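Local structure of glycosyl transferase (Staphylococcus aureus, 5TZJ) at residues S217-A229 with Q273-V285. The protein combines a family 2 glycosyl transferase domain with a helical linker domain and holds a bound uridine-diphosphate-N-acetylglucosamine. Numbering follows the deposited sequence.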
loop_
_atom_site.group_PDB
_atom_site.type_symbol
_atom_site.label_atom_id
_atom_site.label_comp_id
_atom_site.label_asym_id
_atom_site.label_seq_id
_atom_site.Cartn_x
_atom_site.Cartn_y
_atom_site.Cartn_z
ATOM N N SER A 217 -7.033 -14.021 -6.113
ATOM C CA SER A 217 -8.097 -14.724 -5.422
ATOM C C SER A 217 -8.333 -14.113 -4.042
ATOM O O SER A 217 -7.437 -13.487 -3.457
ATOM C CB SER A 217 -7.753 -16.204 -5.267
ATOM O OG SER A 217 -6.683 -16.301 -4.344
ATOM N N PRO A 218 -9.541 -14.254 -3.506
ATOM C CA PRO A 218 -9.766 -13.756 -2.134
ATOM C C PRO A 218 -8.794 -14.397 -1.172
ATOM O O PRO A 218 -8.311 -13.756 -0.235
ATOM C CB PRO A 218 -11.224 -14.177 -1.829
ATOM C CG PRO A 218 -11.835 -14.476 -3.128
ATOM C CD PRO A 218 -10.740 -14.871 -4.099
ATOM N N GLU A 219 -8.457 -15.664 -1.423
ATOM C CA GLU A 219 -7.513 -16.362 -0.566
ATOM C C GLU A 219 -6.160 -15.637 -0.530
ATOM O O GLU A 219 -5.603 -15.393 0.545
ATOM C CB GLU A 219 -7.358 -17.806 -1.059
ATOM C CG GLU A 219 -8.666 -18.657 -0.968
ATOM C CD GLU A 219 -9.704 -18.389 -2.093
ATOM O OE1 GLU A 219 -9.397 -17.698 -3.100
ATOM O OE2 GLU A 219 -10.851 -18.900 -1.963
ATOM N N ASP A 220 -5.604 -15.311 -1.697
ATOM C CA ASP A 220 -4.293 -14.647 -1.701
ATOM C C ASP A 220 -4.395 -13.232 -1.138
ATOM O O ASP A 220 -3.529 -12.796 -0.374
ATOM C CB ASP A 220 -3.712 -14.613 -3.119
ATOM C CG ASP A 220 -3.342 -15.970 -3.607
ATOM O OD1 ASP A 220 -3.118 -16.850 -2.758
ATOM O OD2 ASP A 220 -3.275 -16.171 -4.820
ATOM N N PHE A 221 -5.445 -12.490 -1.516
ATOM C CA PHE A 221 -5.582 -11.121 -1.041
ATOM C C PHE A 221 -5.646 -11.069 0.473
ATOM O O PHE A 221 -4.939 -10.276 1.111
ATOM C CB PHE A 221 -6.842 -10.471 -1.636
ATOM C CG PHE A 221 -7.102 -9.087 -1.123
ATOM C CD1 PHE A 221 -6.298 -8.029 -1.532
ATOM C CD2 PHE A 221 -8.136 -8.838 -0.219
ATOM C CE1 PHE A 221 -6.515 -6.722 -1.061
ATOM C CE2 PHE A 221 -8.375 -7.548 0.243
ATOM C CZ PHE A 221 -7.553 -6.477 -0.181
ATOM N N TYR A 222 -6.520 -11.896 1.075
ATOM C CA TYR A 222 -6.762 -11.785 2.508
ATOM C C TYR A 222 -5.685 -12.469 3.329
ATOM O O TYR A 222 -5.564 -12.179 4.516
ATOM C CB TYR A 222 -8.147 -12.390 2.866
ATOM C CG TYR A 222 -9.301 -11.477 2.452
ATOM C CD1 TYR A 222 -9.496 -10.241 3.078
ATOM C CD2 TYR A 222 -10.167 -11.835 1.413
ATOM C CE1 TYR A 222 -10.527 -9.386 2.669
ATOM C CE2 TYR A 222 -11.231 -10.968 1.025
ATOM C CZ TYR A 222 -11.396 -9.763 1.692
ATOM O OH TYR A 222 -12.383 -8.837 1.323
ATOM N N GLU A 223 -4.851 -13.326 2.712
ATOM C CA GLU A 223 -3.652 -13.778 3.409
ATOM C C GLU A 223 -2.694 -12.611 3.643
ATOM O O GLU A 223 -2.029 -12.541 4.680
ATOM C CB GLU A 223 -2.943 -14.892 2.592
ATOM C CG GLU A 223 -1.520 -15.223 3.090
ATOM C CD GLU A 223 -1.533 -15.917 4.443
ATOM O OE1 GLU A 223 -0.456 -16.112 5.040
ATOM O OE2 GLU A 223 -2.635 -16.269 4.944
ATOM N N VAL A 224 -2.556 -11.705 2.673
ATOM C CA VAL A 224 -1.699 -10.530 2.945
ATOM C C VAL A 224 -2.310 -9.678 4.066
ATOM O O VAL A 224 -1.589 -9.083 4.885
ATOM C CB VAL A 224 -1.529 -9.678 1.678
ATOM C CG1 VAL A 224 -0.748 -8.355 1.984
ATOM C CG2 VAL A 224 -0.918 -10.513 0.478
ATOM N N MET A 225 -3.640 -9.612 4.127
ATOM C CA MET A 225 -4.259 -8.821 5.213
ATOM C C MET A 225 -3.980 -9.457 6.584
ATOM O O MET A 225 -3.604 -8.756 7.542
ATOM C CB MET A 225 -5.768 -8.661 4.966
ATOM C CG MET A 225 -6.140 -7.916 3.653
ATOM S SD MET A 225 -5.353 -6.310 3.463
ATOM C CE MET A 225 -4.132 -6.660 2.155
ATOM N N ARG A 226 -4.147 -10.785 6.686
ATOM C CA ARG A 226 -3.791 -11.517 7.902
ATOM C C ARG A 226 -2.331 -11.283 8.300
ATOM O O ARG A 226 -2.024 -11.063 9.478
ATOM C CB ARG A 226 -4.064 -13.015 7.689
ATOM C CG ARG A 226 -3.895 -13.857 8.947
ATOM C CD ARG A 226 -3.976 -15.345 8.629
ATOM N NE ARG A 226 -2.788 -15.767 7.873
ATOM C CZ ARG A 226 -1.565 -15.921 8.399
ATOM N NH1 ARG A 226 -1.380 -15.732 9.706
ATOM N NH2 ARG A 226 -0.534 -16.323 7.612
ATOM N N LEU A 227 -1.393 -11.412 7.346
ATOM C CA LEU A 227 0.008 -11.161 7.685
ATOM C C LEU A 227 0.198 -9.765 8.262
ATOM O O LEU A 227 1.030 -9.564 9.151
ATOM C CB LEU A 227 0.928 -11.351 6.451
ATOM C CG LEU A 227 1.036 -12.790 5.943
ATOM C CD1 LEU A 227 1.670 -12.899 4.554
ATOM C CD2 LEU A 227 1.885 -13.593 6.930
ATOM N N ILE A 228 -0.534 -8.775 7.743
ATOM C CA ILE A 228 -0.437 -7.417 8.279
ATOM C C ILE A 228 -0.925 -7.367 9.712
ATOM O O ILE A 228 -0.299 -6.742 10.565
ATOM C CB ILE A 228 -1.197 -6.416 7.387
ATOM C CG1 ILE A 228 -0.400 -6.167 6.102
ATOM C CG2 ILE A 228 -1.289 -5.018 8.052
ATOM C CD1 ILE A 228 -1.281 -5.481 5.028
ATOM N N ALA A 229 -2.046 -8.032 10.001
ATOM C CA ALA A 229 -2.548 -8.046 11.365
ATOM C C ALA A 229 -1.551 -8.749 12.282
ATOM O O ALA A 229 -1.297 -8.286 13.392
ATOM C CB ALA A 229 -3.940 -8.739 11.409
ATOM N N GLN A 273 -16.543 -18.070 -0.671
ATOM C CA GLN A 273 -15.084 -17.997 -0.751
ATOM C C GLN A 273 -14.581 -16.706 -0.115
ATOM O O GLN A 273 -13.541 -16.689 0.556
ATOM C CB GLN A 273 -14.615 -18.044 -2.196
ATOM C CG GLN A 273 -14.914 -19.291 -2.943
ATOM C CD GLN A 273 -14.663 -19.090 -4.448
ATOM O OE1 GLN A 273 -13.613 -18.543 -4.863
ATOM N NE2 GLN A 273 -15.637 -19.499 -5.256
ATOM N N TRP A 274 -15.288 -15.608 -0.365
ATOM C CA TRP A 274 -14.897 -14.316 0.209
ATOM C C TRP A 274 -14.999 -14.328 1.741
ATOM O O TRP A 274 -14.088 -13.859 2.430
ATOM C CB TRP A 274 -15.755 -13.179 -0.385
ATOM C CG TRP A 274 -15.340 -12.794 -1.772
ATOM C CD1 TRP A 274 -15.464 -13.558 -2.910
ATOM C CD2 TRP A 274 -14.650 -11.594 -2.163
ATOM N NE1 TRP A 274 -14.928 -12.883 -3.993
ATOM C CE2 TRP A 274 -14.426 -11.681 -3.561
ATOM C CE3 TRP A 274 -14.214 -10.442 -1.466
ATOM C CZ2 TRP A 274 -13.787 -10.659 -4.289
ATOM C CZ3 TRP A 274 -13.603 -9.395 -2.196
ATOM C CH2 TRP A 274 -13.393 -9.526 -3.597
ATOM N N ILE A 275 -16.123 -14.822 2.303
ATOM C CA ILE A 275 -16.252 -14.710 3.758
ATOM C C ILE A 275 -15.314 -15.686 4.461
ATOM O O ILE A 275 -14.800 -15.405 5.557
ATOM C CB ILE A 275 -17.729 -14.893 4.209
ATOM C CG1 ILE A 275 -17.997 -14.305 5.618
ATOM C CG2 ILE A 275 -18.164 -16.383 4.236
ATOM C CD1 ILE A 275 -18.245 -12.745 5.655
ATOM N N ASN A 276 -15.021 -16.838 3.844
ATOM C CA ASN A 276 -14.045 -17.715 4.457
ATOM C C ASN A 276 -12.652 -17.050 4.472
ATOM O O ASN A 276 -11.950 -17.082 5.489
ATOM C CB ASN A 276 -14.065 -19.067 3.743
ATOM C CG ASN A 276 -15.372 -19.843 4.029
ATOM O OD1 ASN A 276 -15.993 -19.685 5.097
ATOM N ND2 ASN A 276 -15.801 -20.670 3.075
ATOM N N ALA A 277 -12.248 -16.420 3.382
ATOM C CA ALA A 277 -10.922 -15.780 3.379
ATOM C C ALA A 277 -10.895 -14.536 4.275
ATOM O O ALA A 277 -9.969 -14.351 5.079
ATOM C CB ALA A 277 -10.506 -15.396 1.966
ATOM N N LEU A 278 -11.902 -13.658 4.137
ATOM C CA LEU A 278 -11.968 -12.513 5.043
ATOM C C LEU A 278 -12.020 -12.959 6.498
ATOM O O LEU A 278 -11.377 -12.360 7.368
ATOM C CB LEU A 278 -13.180 -11.643 4.692
ATOM C CG LEU A 278 -13.505 -10.485 5.661
ATOM C CD1 LEU A 278 -12.419 -9.413 5.480
ATOM C CD2 LEU A 278 -14.871 -9.945 5.218
ATOM N N GLY A 279 -12.802 -13.991 6.815
ATOM C CA GLY A 279 -12.853 -14.399 8.209
ATOM C C GLY A 279 -11.495 -14.890 8.723
ATOM O O GLY A 279 -11.163 -14.709 9.902
ATOM N N ASP A 280 -10.699 -15.549 7.867
ATOM C CA ASP A 280 -9.366 -15.990 8.322
ATOM C C ASP A 280 -8.489 -14.794 8.673
ATOM O O ASP A 280 -7.618 -14.883 9.553
ATOM C CB ASP A 280 -8.643 -16.841 7.258
ATOM C CG ASP A 280 -9.173 -18.254 7.161
ATOM O OD1 ASP A 280 -9.874 -18.699 8.080
ATOM O OD2 ASP A 280 -8.867 -18.947 6.146
ATOM N N PHE A 281 -8.713 -13.663 7.999
ATOM C CA PHE A 281 -7.997 -12.433 8.320
ATOM C C PHE A 281 -8.562 -11.816 9.615
ATOM O O PHE A 281 -7.800 -11.543 10.568
ATOM C CB PHE A 281 -8.105 -11.491 7.118
ATOM C CG PHE A 281 -8.006 -9.976 7.419
ATOM C CD1 PHE A 281 -7.006 -9.457 8.224
ATOM C CD2 PHE A 281 -8.868 -9.092 6.754
ATOM C CE1 PHE A 281 -6.887 -8.068 8.434
ATOM C CE2 PHE A 281 -8.764 -7.713 6.921
ATOM C CZ PHE A 281 -7.759 -7.190 7.748
ATOM N N ILE A 282 -9.889 -11.700 9.709
ATOM C CA ILE A 282 -10.469 -11.080 10.923
ATOM C C ILE A 282 -10.228 -11.947 12.158
ATOM O O ILE A 282 -10.075 -11.418 13.260
ATOM C CB ILE A 282 -11.954 -10.773 10.673
ATOM C CG1 ILE A 282 -12.053 -9.886 9.438
ATOM C CG2 ILE A 282 -12.625 -10.030 11.901
ATOM C CD1 ILE A 282 -11.127 -8.607 9.575
ATOM N N GLN A 283 -10.046 -13.273 11.990
ATOM C CA GLN A 283 -9.793 -14.116 13.151
ATOM C C GLN A 283 -8.416 -13.886 13.754
ATOM O O GLN A 283 -8.188 -14.209 14.929
ATOM C CB GLN A 283 -10.014 -15.596 12.785
ATOM C CG GLN A 283 -11.527 -15.928 12.856
ATOM C CD GLN A 283 -11.920 -17.314 12.345
ATOM O OE1 GLN A 283 -11.089 -18.190 12.143
ATOM N NE2 GLN A 283 -13.217 -17.503 12.124
ATOM N N ALA A 284 -7.516 -13.290 13.014
ATOM C CA ALA A 284 -6.259 -12.868 13.597
ATOM C C ALA A 284 -6.374 -11.565 14.385
ATOM O O ALA A 284 -5.391 -11.210 15.040
ATOM C CB ALA A 284 -5.211 -12.660 12.486
ATOM N N VAL A 285 -7.498 -10.852 14.278
ATOM C CA VAL A 285 -7.729 -9.597 14.994
ATOM C C VAL A 285 -8.411 -9.922 16.321
ATOM O O VAL A 285 -9.526 -10.460 16.311
ATOM C CB VAL A 285 -8.573 -8.632 14.145
ATOM C CG1 VAL A 285 -8.970 -7.330 14.925
ATOM C CG2 VAL A 285 -7.836 -8.277 12.811
HETATM O O HOH W 1 -11.839 -18.937 0.530
#
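Tyr222 enters helix 273-282 as a knob into a hole, its ring surrounded by Trp274, Ala277, Leu278 and Phe281. Leu278 CB makes a CH-pi contact over one face, 4.0 Å from the ring centroid, and Phe221 CD2 covers the opposite face, so the ring is sandwiched and its turning about the CB-CG bond is restricted. Trp274 CE3 meets the edge, near the ring plane. The buried hydroxyl is satisfied by a hydrogen bond with Thr259.

Two more CH-pi contacts flank this knob. Pro218 lays CG over the five-membered ring of Trp274, 3.7 Å from its centroid. Toward the other end, Met225 CB stands almost exactly above the Phe281 ring centre, at 3.4 Å; a bent chain (chi2 -53°) carries SD off to a more distant Met-aromatic contact. Ala229 CB reaches the edge of the same ring, and Ile282 CD1 backs its other face. The aliphatic part of the Arg226 chain, at CD, packs on Asp280 O.

Polar contacts between the two helices lie at the exposed margin, where one water donates to both Glu219 OE2 (2.7 Å) and Gln273 O (2.8 Å). Within helix 218-229 a salt bridge joins Arg226 to Glu223 side-on, NE to OE2 and NH2 to OE1.

The helix axes run nearly parallel, 8° apart and 8.3 Å at closest approach, within the linker domain. Helix 177-188 packs against Met225, helix 239-256 against Met225 and Phe281, and helix 309-321 behind Leu278.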